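Local atomic coordinates of sulfite reductase [ferredoxin] (Mycobacterium tuberculosis, PDB entry 1ZJ8), a protein that catalyses the six-electron reduction of sulfite to sulfide with electrons from ferredoxin, using a siroheme and a [4Fe-4S] cluster. Residues 446-449 and 450-454. Numbering follows the deposited sequence.
Sequences QHLV and PELER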
loop_
_atom_site.group_PDB
_atom_site.type_symbol
_atom_site.label_atom_id
_atom_site.label_comp_id
_atom_site.label_asym_id
_atom_site.label_seq_id
_atom_site.Cartn_x
_atom_site.Cartn_y
_atom_site.Cartn_z
ATOM N N GLN A 446 -15.831 9.338 -0.301
ATOM C CA GLN A 446 -16.167 10.376 0.681
ATOM C C GLN A 446 -17.674 10.559 0.834
ATOM O O GLN A 446 -18.156 10.965 1.899
ATOM C CB GLN A 446 -15.532 11.728 0.306
ATOM C CG GLN A 446 -14.028 11.702 0.058
ATOM C CD GLN A 446 -13.285 11.104 1.206
ATOM O OE1 GLN A 446 -13.663 11.298 2.357
ATOM N NE2 GLN A 446 -12.225 10.355 0.909
ATOM N N HIS A 447 -18.404 10.257 -0.240
ATOM C CA HIS A 447 -19.866 10.313 -0.241
ATOM C C HIS A 447 -20.482 8.964 0.073
ATOM O O HIS A 447 -21.606 8.892 0.581
ATOM C CB HIS A 447 -20.385 10.721 -1.634
ATOM C CG HIS A 447 -19.963 12.094 -2.082
ATOM N ND1 HIS A 447 -18.747 12.343 -2.694
ATOM C CD2 HIS A 447 -20.610 13.287 -2.032
ATOM C CE1 HIS A 447 -18.657 13.631 -2.981
ATOM N NE2 HIS A 447 -19.772 14.225 -2.590
ATOM N N LEU A 448 -19.757 7.895 -0.251
ATOM C CA LEU A 448 -20.334 6.562 -0.244
ATOM C C LEU A 448 -20.413 6.015 1.163
ATOM O O LEU A 448 -21.419 5.411 1.520
ATOM C CB LEU A 448 -19.532 5.646 -1.158
ATOM C CG LEU A 448 -20.030 4.211 -1.332
ATOM C CD1 LEU A 448 -21.469 4.178 -1.830
ATOM C CD2 LEU A 448 -19.086 3.455 -2.269
ATOM N N VAL A 449 -19.371 6.257 1.961
ATOM C CA VAL A 449 -19.329 5.833 3.360
ATOM C C VAL A 449 -20.543 6.362 4.162
ATOM O O VAL A 449 -21.268 5.568 4.761
ATOM C CB VAL A 449 -17.972 6.212 4.013
ATOM C CG1 VAL A 449 -18.086 6.189 5.528
ATOM C CG2 VAL A 449 -16.864 5.279 3.539
ATOM N N PRO A 450 -20.784 7.689 4.160
ATOM C CA PRO A 450 -22.014 8.269 4.749
ATOM C C PRO A 450 -23.319 7.679 4.230
ATOM O O PRO A 450 -24.203 7.333 5.035
ATOM C CB PRO A 450 -21.958 9.737 4.327
ATOM C CG PRO A 450 -20.562 10.020 3.952
ATOM C CD PRO A 450 -19.871 8.726 3.640
ATOM N N GLU A 451 -23.442 7.565 2.909
ATOM C CA GLU A 451 -24.627 6.916 2.314
ATOM C C GLU A 451 -24.878 5.558 2.963
ATOM O O GLU A 451 -25.937 5.344 3.550
ATOM C CB GLU A 451 -24.507 6.732 0.798
ATOM C CG GLU A 451 -25.833 6.303 0.162
ATOM C CD GLU A 451 -25.740 6.030 -1.331
ATOM O OE1 GLU A 451 -24.868 6.616 -2.017
ATOM O OE2 GLU A 451 -26.551 5.207 -1.810
ATOM N N LEU A 452 -23.878 4.675 2.884
ATOM C CA LEU A 452 -23.928 3.345 3.486
ATOM C C LEU A 452 -24.249 3.403 4.973
ATOM O O LEU A 452 -25.082 2.638 5.462
ATOM C CB LEU A 452 -22.585 2.638 3.273
ATOM C CG LEU A 452 -22.254 2.289 1.812
ATOM C CD1 LEU A 452 -20.871 1.663 1.660
ATOM C CD2 LEU A 452 -23.320 1.368 1.220
ATOM N N GLU A 453 -23.594 4.323 5.680
ATOM C CA GLU A 453 -23.803 4.493 7.109
ATOM C C GLU A 453 -25.271 4.706 7.468
ATOM O O GLU A 453 -25.805 4.013 8.321
ATOM C CB GLU A 453 -22.953 5.655 7.617
ATOM C CG GLU A 453 -21.550 5.250 8.041
ATOM C CD GLU A 453 -20.654 6.448 8.349
ATOM O OE1 GLU A 453 -21.163 7.589 8.165
ATOM O OE2 GLU A 453 -19.467 6.248 8.764
ATOM N N ARG A 454 -25.927 5.644 6.802
ATOM C CA ARG A 454 -27.343 5.952 7.091
ATOM C C ARG A 454 -28.313 4.996 6.385
ATOM O O ARG A 454 -29.343 4.617 6.936
ATOM C CB ARG A 454 -27.669 7.415 6.712
ATOM C CG ARG A 454 -27.602 7.754 5.205
ATOM C CD ARG A 454 -27.744 9.247 4.897
ATOM N NE ARG A 454 -27.396 9.481 3.496
ATOM C CZ ARG A 454 -26.250 10.001 3.045
ATOM N NH1 ARG A 454 -25.296 10.427 3.876
ATOM N NH2 ARG A 454 -26.055 10.111 1.736
#
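Helix 442-455 is kinked at P450, whose ring sits against the carbonyl of Q446 instead of bonding to it, CG standing 3.3 Å from Q446 O. P450 has no amide hydrogen to give, so the bond to the preceding turn is missing, yet its phi of -54° suits a helix. Regular i to i+4 bonding takes over at once. E451 N bonds to H447 O, and E453 N to V449 O. Between them L452 N meets L448 O at 2.9 Å in an almost straight bond.

The side chains sort by face. L448 and L452, one turn apart, cross at an angle, with L448 CG 4.0 Å from L452 CD1; these branched apolar chains suit the buried side, where L448 touches L532 and L452 touches I536 of helix 532-545. Beside them V449 turns CG1 anti to its own nitrogen (chi1 162°), and this methyl comes within 3.5 Å of E453 OE2. E453 runs its CB and CG past V449 O, and the same OE2 is hydrogen-bonded to S419 OG and forms a salt bridge with R422. On another side E451 extends its chain and pairs OE2 with R455, while the guanidinium of R454 lays one face over E451 CA. Acidic and basic groups fit these less buried positions. The whole is a proline-kinked amphipathic helix, packed on helices 420-424 and 532-545 within the C-terminal 4Fe-4S domain region of this siroheme reductase family.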